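Nickel-dependent hydrogenase large subunit (Allochromatium vinosum, PDB 3MYR) carries the nickel-iron active centre of a membrane-bound hydrogenase that oxidises molecular hydrogen, and probably recycles the hydrogen released by nitrogenase. Local coordinates at residues L282-L287 with H314-E319; L299-A304 with L395-T400. All coordinates share one frame; numbering follows the deposited sequence.

Contact 1 of 2, residues L282-L287 with H314-E319; sequences LCYGDL and HEVDLE
L318 lays its CD2 methyl on one face of the Y284 ring, almost over the ring centre, in a CH-pi contact 3.6 Å from L318 CD2 to the Y284 centroid and only 10° off the ring normal. The methyl is shared among the ring atoms, with Y284 CE1 the nearest, also at 3.6 Å. Y284 CG lies anti to the carbonyl carbon (chi1 -56°), and the ring beyond it comes close to 314-319.

The remaining cross-contact is aliphatic. V316 directs its CB at the strand, and its CG2 meets L282 CD1 at 3.7 Å; its other methyl, CG1, approaches the Y284 ring obliquely, 4.3 Å from Y284 CD1. No hydrogen bond links the two segments.

Within 314-319 one polar bond closes a turn: D317 OD2 accepts from E319 N at 2.9 Å, an Asx turn that has L318 as its middle residue, with the N-H arriving from above the carboxylate plane.

The loop 314-319 thus packs beside strand 281-288, while V316 and L318 also touch R302 of the neighbouring strand 300-305. Strand 476-485 adds I482 against both Y284 and L318, and helix 390-399 meets C283.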
loop_
_atom_site.group_PDB
_atom_site.type_symbol
_atom_site.label_atom_id
_atom_site.label_comp_id
_atom_site.label_asym_id
_atom_site.label_seq_id
_atom_site.Cartn_x
_atom_site.Cartn_y
_atom_site.Cartn_z
ATOM N N LEU B 282 -8.838 -6.858 -17.252
ATOM C CA LEU B 282 -10.080 -6.922 -16.541
ATOM C C LEU B 282 -10.243 -5.682 -15.638
ATOM O O LEU B 282 -9.309 -5.322 -14.885
ATOM C CB LEU B 282 -10.087 -8.227 -15.721
ATOM C CG LEU B 282 -11.148 -8.420 -14.643
ATOM C CD1 LEU B 282 -12.485 -8.718 -15.350
ATOM C CD2 LEU B 282 -10.749 -9.558 -13.724
ATOM N N CYS B 283 -11.460 -5.099 -15.678
ATOM C CA CYS B 283 -11.874 -4.023 -14.784
ATOM C C CYS B 283 -13.221 -4.332 -14.158
ATOM O O CYS B 283 -14.144 -4.696 -14.867
ATOM C CB CYS B 283 -12.051 -2.709 -15.549
ATOM S SG CYS B 283 -10.526 -2.152 -16.310
ATOM N N TYR B 284 -13.355 -4.059 -12.867
ATOM C CA TYR B 284 -14.673 -4.031 -12.256
ATOM C C TYR B 284 -15.305 -2.652 -12.383
ATOM O O TYR B 284 -16.537 -2.527 -12.204
ATOM C CB TYR B 284 -14.605 -4.440 -10.793
ATOM C CG TYR B 284 -13.979 -5.785 -10.497
ATOM C CD1 TYR B 284 -13.998 -6.828 -11.449
ATOM C CD2 TYR B 284 -13.465 -6.062 -9.196
ATOM C CE1 TYR B 284 -13.458 -8.107 -11.131
ATOM C CE2 TYR B 284 -12.893 -7.377 -8.865
ATOM C CZ TYR B 284 -12.858 -8.349 -9.866
ATOM O OH TYR B 284 -12.294 -9.577 -9.547
ATOM N N GLY B 285 -14.488 -1.614 -12.623
ATOM C CA GLY B 285 -15.012 -0.248 -12.705
ATOM C C GLY B 285 -15.197 0.386 -11.313
ATOM O O GLY B 285 -15.141 -0.306 -10.278
ATOM N N ASP B 286 -15.355 1.712 -11.266
ATOM C CA ASP B 286 -15.465 2.421 -9.991
ATOM C C ASP B 286 -15.821 3.891 -10.213
ATOM O O ASP B 286 -15.792 4.364 -11.345
ATOM C CB ASP B 286 -14.135 2.354 -9.231
ATOM C CG ASP B 286 -14.336 2.392 -7.705
ATOM O OD1 ASP B 286 -13.519 1.800 -6.982
ATOM O OD2 ASP B 286 -15.282 3.074 -7.226
ATOM N N LEU B 287 -16.107 4.592 -9.121
ATOM C CA LEU B 287 -16.220 6.040 -9.079
ATOM C C LEU B 287 -17.521 6.541 -9.715
ATOM O O LEU B 287 -17.521 7.183 -10.783
ATOM C CB LEU B 287 -14.995 6.764 -9.611
ATOM C CG LEU B 287 -13.721 6.419 -8.781
ATOM C CD1 LEU B 287 -12.494 6.835 -9.628
ATOM C CD2 LEU B 287 -13.708 7.137 -7.393
ATOM N N HIS B 314 -16.208 -7.271 -23.143
ATOM C CA HIS B 314 -17.021 -8.377 -22.598
ATOM C C HIS B 314 -17.548 -8.002 -21.212
ATOM O O HIS B 314 -16.874 -7.319 -20.446
ATOM C CB HIS B 314 -16.174 -9.615 -22.495
ATOM C CG HIS B 314 -15.591 -10.050 -23.802
ATOM N ND1 HIS B 314 -16.225 -10.951 -24.633
ATOM C CD2 HIS B 314 -14.475 -9.657 -24.458
ATOM C CE1 HIS B 314 -15.497 -11.144 -25.718
ATOM N NE2 HIS B 314 -14.429 -10.367 -25.643
ATOM N N GLU B 315 -18.759 -8.415 -20.903
ATOM C CA GLU B 315 -19.374 -8.121 -19.611
ATOM C C GLU B 315 -18.777 -8.977 -18.511
ATOM O O GLU B 315 -18.422 -10.123 -18.734
ATOM C CB GLU B 315 -20.889 -8.401 -19.667
ATOM C CG GLU B 315 -21.559 -7.514 -20.669
ATOM C CD GLU B 315 -23.088 -7.703 -20.736
ATOM O OE1 GLU B 315 -23.607 -8.843 -20.557
ATOM O OE2 GLU B 315 -23.757 -6.688 -20.995
ATOM N N VAL B 316 -18.778 -8.426 -17.299
ATOM C CA VAL B 316 -18.209 -9.038 -16.140
ATOM C C VAL B 316 -19.335 -9.222 -15.152
ATOM O O VAL B 316 -20.104 -8.297 -14.902
ATOM C CB VAL B 316 -17.056 -8.165 -15.572
ATOM C CG1 VAL B 316 -16.506 -8.790 -14.276
ATOM C CG2 VAL B 316 -15.903 -8.092 -16.624
ATOM N N ASP B 317 -19.426 -10.441 -14.623
ATOM C CA ASP B 317 -20.376 -10.812 -13.589
ATOM C C ASP B 317 -19.577 -11.353 -12.363
ATOM O O ASP B 317 -18.866 -12.415 -12.421
ATOM C CB ASP B 317 -21.323 -11.877 -14.195
ATOM C CG ASP B 317 -22.438 -12.353 -13.213
ATOM O OD1 ASP B 317 -23.324 -13.117 -13.677
ATOM O OD2 ASP B 317 -22.375 -12.081 -11.980
ATOM N N LEU B 318 -19.629 -10.567 -11.291
ATOM C CA LEU B 318 -18.945 -10.870 -10.035
ATOM C C LEU B 318 -19.499 -12.058 -9.260
ATOM O O LEU B 318 -18.859 -12.597 -8.323
ATOM C CB LEU B 318 -18.882 -9.602 -9.180
ATOM C CG LEU B 318 -17.946 -8.737 -10.020
ATOM C CD1 LEU B 318 -18.540 -7.397 -10.238
ATOM C CD2 LEU B 318 -16.569 -8.702 -9.390
ATOM N N GLU B 319 -20.672 -12.514 -9.672
ATOM C CA GLU B 319 -21.316 -13.563 -8.918
ATOM C C GLU B 319 -21.488 -14.915 -9.599
ATOM O O GLU B 319 -21.833 -15.866 -8.925
ATOM C CB GLU B 319 -22.647 -13.084 -8.394
ATOM C CG GLU B 319 -22.402 -11.808 -7.553
ATOM C CD GLU B 319 -23.558 -11.458 -6.709
ATOM O OE1 GLU B 319 -23.520 -11.633 -5.463
ATOM O OE2 GLU B 319 -24.543 -11.034 -7.324
#

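Contact 2 of 2, residues L299-A304 with L395-T400; sequences LFPRGA and LMLYAT
M396 O is gripped twice by T400, at the end of helix 390-399: T400 OG1 donates to it at 2.8 Å and T400 N at 3.1 Å, the two donors reaching it from opposite faces of the carbonyl plane. A chi1 of 54° sets the hydroxyl between the backbone N and the carbonyl carbon, and OG1 also touches P301 CG across the contact.

P301 presents its ring to the helix. Its CG meets M396 CG at 3.7 Å, the two side chains sliding past each other in opposite directions, and its CD meets L397 CD2 at 3.7 Å, crossing at about a right angle. L397 CD2 also lies 3.4 Å from L299 O, while its CD1 sits at the edge of the F300 ring, in plane, 3.8 Å from F300 CE1.

The M396 chain is bent at chi2 and chi3, and its CE lies 3.3 Å from G303 O. A CB on G303 would lie close to M396 SD and be jammed against the carbonyl O of R302. An alanine at M396, keeping only CB, would probably cost P301 CG its contact with the CG methylene and leave the G303 carbonyl without the SD-CE end, opening a gap between helix and strand.

With no hydrogen bond across it, the contact rests on van der Waals fit, of methyls and methylenes against one another and against two backbone carbonyl oxygens.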
loop_
_atom_site.group_PDB
_atom_site.type_symbol
_atom_site.label_atom_id
_atom_site.label_comp_id
_atom_site.label_asym_id
_atom_site.label_seq_id
_atom_site.Cartn_x
_atom_site.Cartn_y
_atom_site.Cartn_z
ATOM N N LEU B 299 -16.929 6.451 -13.501
ATOM C CA LEU B 299 -15.818 7.017 -14.265
ATOM C C LEU B 299 -14.945 5.901 -14.943
ATOM O O LEU B 299 -14.656 5.963 -16.132
ATOM C CB LEU B 299 -14.967 7.906 -13.349
ATOM C CG LEU B 299 -13.696 8.467 -14.000
ATOM C CD1 LEU B 299 -14.147 9.308 -15.213
ATOM C CD2 LEU B 299 -13.059 9.360 -13.002
ATOM N N PHE B 300 -14.596 4.863 -14.219
ATOM C CA PHE B 300 -13.893 3.740 -14.823
ATOM C C PHE B 300 -14.911 2.652 -15.119
ATOM O O PHE B 300 -15.542 2.152 -14.199
ATOM C CB PHE B 300 -12.869 3.175 -13.828
ATOM C CG PHE B 300 -11.705 4.103 -13.540
ATOM C CD1 PHE B 300 -10.923 4.589 -14.569
ATOM C CD2 PHE B 300 -11.264 4.282 -12.245
ATOM C CE1 PHE B 300 -9.807 5.395 -14.292
ATOM C CE2 PHE B 300 -10.134 5.051 -11.961
ATOM C CZ PHE B 300 -9.402 5.602 -12.970
ATOM N N PRO B 301 -15.048 2.240 -16.399
ATOM C CA PRO B 301 -16.106 1.300 -16.722
ATOM C C PRO B 301 -15.740 -0.123 -16.338
ATOM O O PRO B 301 -14.543 -0.455 -16.268
ATOM C CB PRO B 301 -16.244 1.437 -18.255
ATOM C CG PRO B 301 -14.839 1.851 -18.668
ATOM C CD PRO B 301 -14.356 2.748 -17.586
ATOM N N ARG B 302 -16.781 -0.941 -16.124
ATOM C CA ARG B 302 -16.643 -2.379 -15.910
ATOM C C ARG B 302 -16.522 -3.074 -17.256
ATOM O O ARG B 302 -17.273 -2.778 -18.181
ATOM C CB ARG B 302 -17.889 -2.903 -15.193
ATOM C CG ARG B 302 -17.863 -4.419 -14.925
ATOM C CD ARG B 302 -18.956 -4.878 -13.916
ATOM N NE ARG B 302 -18.699 -4.168 -12.678
ATOM C CZ ARG B 302 -19.528 -4.084 -11.638
ATOM N NH1 ARG B 302 -19.224 -3.288 -10.587
ATOM N NH2 ARG B 302 -20.663 -4.738 -11.687
ATOM N N GLY B 303 -15.641 -4.061 -17.351
ATOM C CA GLY B 303 -15.588 -4.908 -18.546
ATOM C C GLY B 303 -14.249 -5.626 -18.672
ATOM O O GLY B 303 -13.340 -5.465 -17.856
ATOM N N ALA B 304 -14.138 -6.410 -19.728
ATOM C CA ALA B 304 -12.968 -7.217 -19.979
ATOM C C ALA B 304 -12.636 -7.098 -21.462
ATOM O O ALA B 304 -13.531 -7.162 -22.327
ATOM C CB ALA B 304 -13.288 -8.679 -19.654
ATOM N N LEU B 395 -6.936 1.163 -21.229
ATOM C CA LEU B 395 -7.509 0.463 -22.396
ATOM C C LEU B 395 -9.037 0.478 -22.408
ATOM O O LEU B 395 -9.617 0.748 -23.457
ATOM C CB LEU B 395 -6.939 -0.959 -22.639
ATOM C CG LEU B 395 -5.421 -1.080 -22.874
ATOM C CD1 LEU B 395 -5.007 -2.539 -22.714
ATOM C CD2 LEU B 395 -5.037 -0.603 -24.279
ATOM N N MET B 396 -9.671 0.247 -21.246
ATOM C CA MET B 396 -11.128 0.256 -21.148
ATOM C C MET B 396 -11.711 1.631 -21.443
ATOM O O MET B 396 -12.731 1.746 -22.112
ATOM C CB MET B 396 -11.567 -0.180 -19.747
ATOM C CG MET B 396 -12.864 -1.029 -19.736
ATOM S SD MET B 396 -12.684 -2.671 -20.541
ATOM C CE MET B 396 -11.332 -3.480 -19.643
ATOM N N LEU B 397 -11.064 2.687 -20.949
ATOM C CA LEU B 397 -11.476 4.031 -21.217
ATOM C C LEU B 397 -11.348 4.335 -22.679
ATOM O O LEU B 397 -12.226 5.021 -23.255
ATOM C CB LEU B 397 -10.654 5.065 -20.398
ATOM C CG LEU B 397 -11.073 5.107 -18.911
ATOM C CD1 LEU B 397 -10.022 5.851 -18.046
ATOM C CD2 LEU B 397 -12.471 5.738 -18.760
ATOM N N TYR B 398 -10.218 3.931 -23.267
ATOM C CA TYR B 398 -9.997 4.184 -24.669
ATOM C C TYR B 398 -11.059 3.480 -25.499
ATOM O O TYR B 398 -11.674 4.066 -26.415
ATOM C CB TYR B 398 -8.608 3.624 -25.080
ATOM C CG TYR B 398 -8.035 4.154 -26.401
ATOM C CD1 TYR B 398 -8.063 3.364 -27.575
ATOM C CD2 TYR B 398 -7.525 5.450 -26.476
ATOM C CE1 TYR B 398 -7.522 3.851 -28.792
ATOM C CE2 TYR B 398 -7.018 5.961 -27.647
ATOM C CZ TYR B 398 -7.002 5.156 -28.812
ATOM O OH TYR B 398 -6.449 5.664 -29.962
ATOM N N ALA B 399 -11.240 2.193 -25.211
ATOM C CA ALA B 399 -12.150 1.378 -25.990
ATOM C C ALA B 399 -13.575 1.930 -25.922
ATOM O O ALA B 399 -14.321 1.778 -26.876
ATOM C CB ALA B 399 -12.110 -0.065 -25.481
ATOM N N THR B 400 -13.971 2.537 -24.797
ATOM C CA THR B 400 -15.368 2.960 -24.609
ATOM C C THR B 400 -15.542 4.440 -24.981
ATOM O O THR B 400 -16.545 5.051 -24.616
ATOM C CB THR B 400 -15.879 2.755 -23.137
ATOM O OG1 THR B 400 -15.009 3.406 -22.194
ATOM C CG2 THR B 400 -15.898 1.271 -22.760
#

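Overall arrangement
Strands 281-288 and 300-305 are antiparallel neighbours in the same sheet, and contacts 1 and 2, with centres 10 Å apart, attach other parts of the chain to it: the loop 314-319 in the first, helix 390-399 in the second. They meet directly where Y284 O accepts from R302 NE at 2.8 Å and A304 O from H314 N at 2.8 Å, while V316 CG2 packs on G303 C. The Y284 side chain of contact 1 comes nearer the bound nickel-iron centre, about 9 Å, than the F300 side chain of contact 2, about 11 Å; the Y284 side chain is also about 11 Å from the magnesium ion.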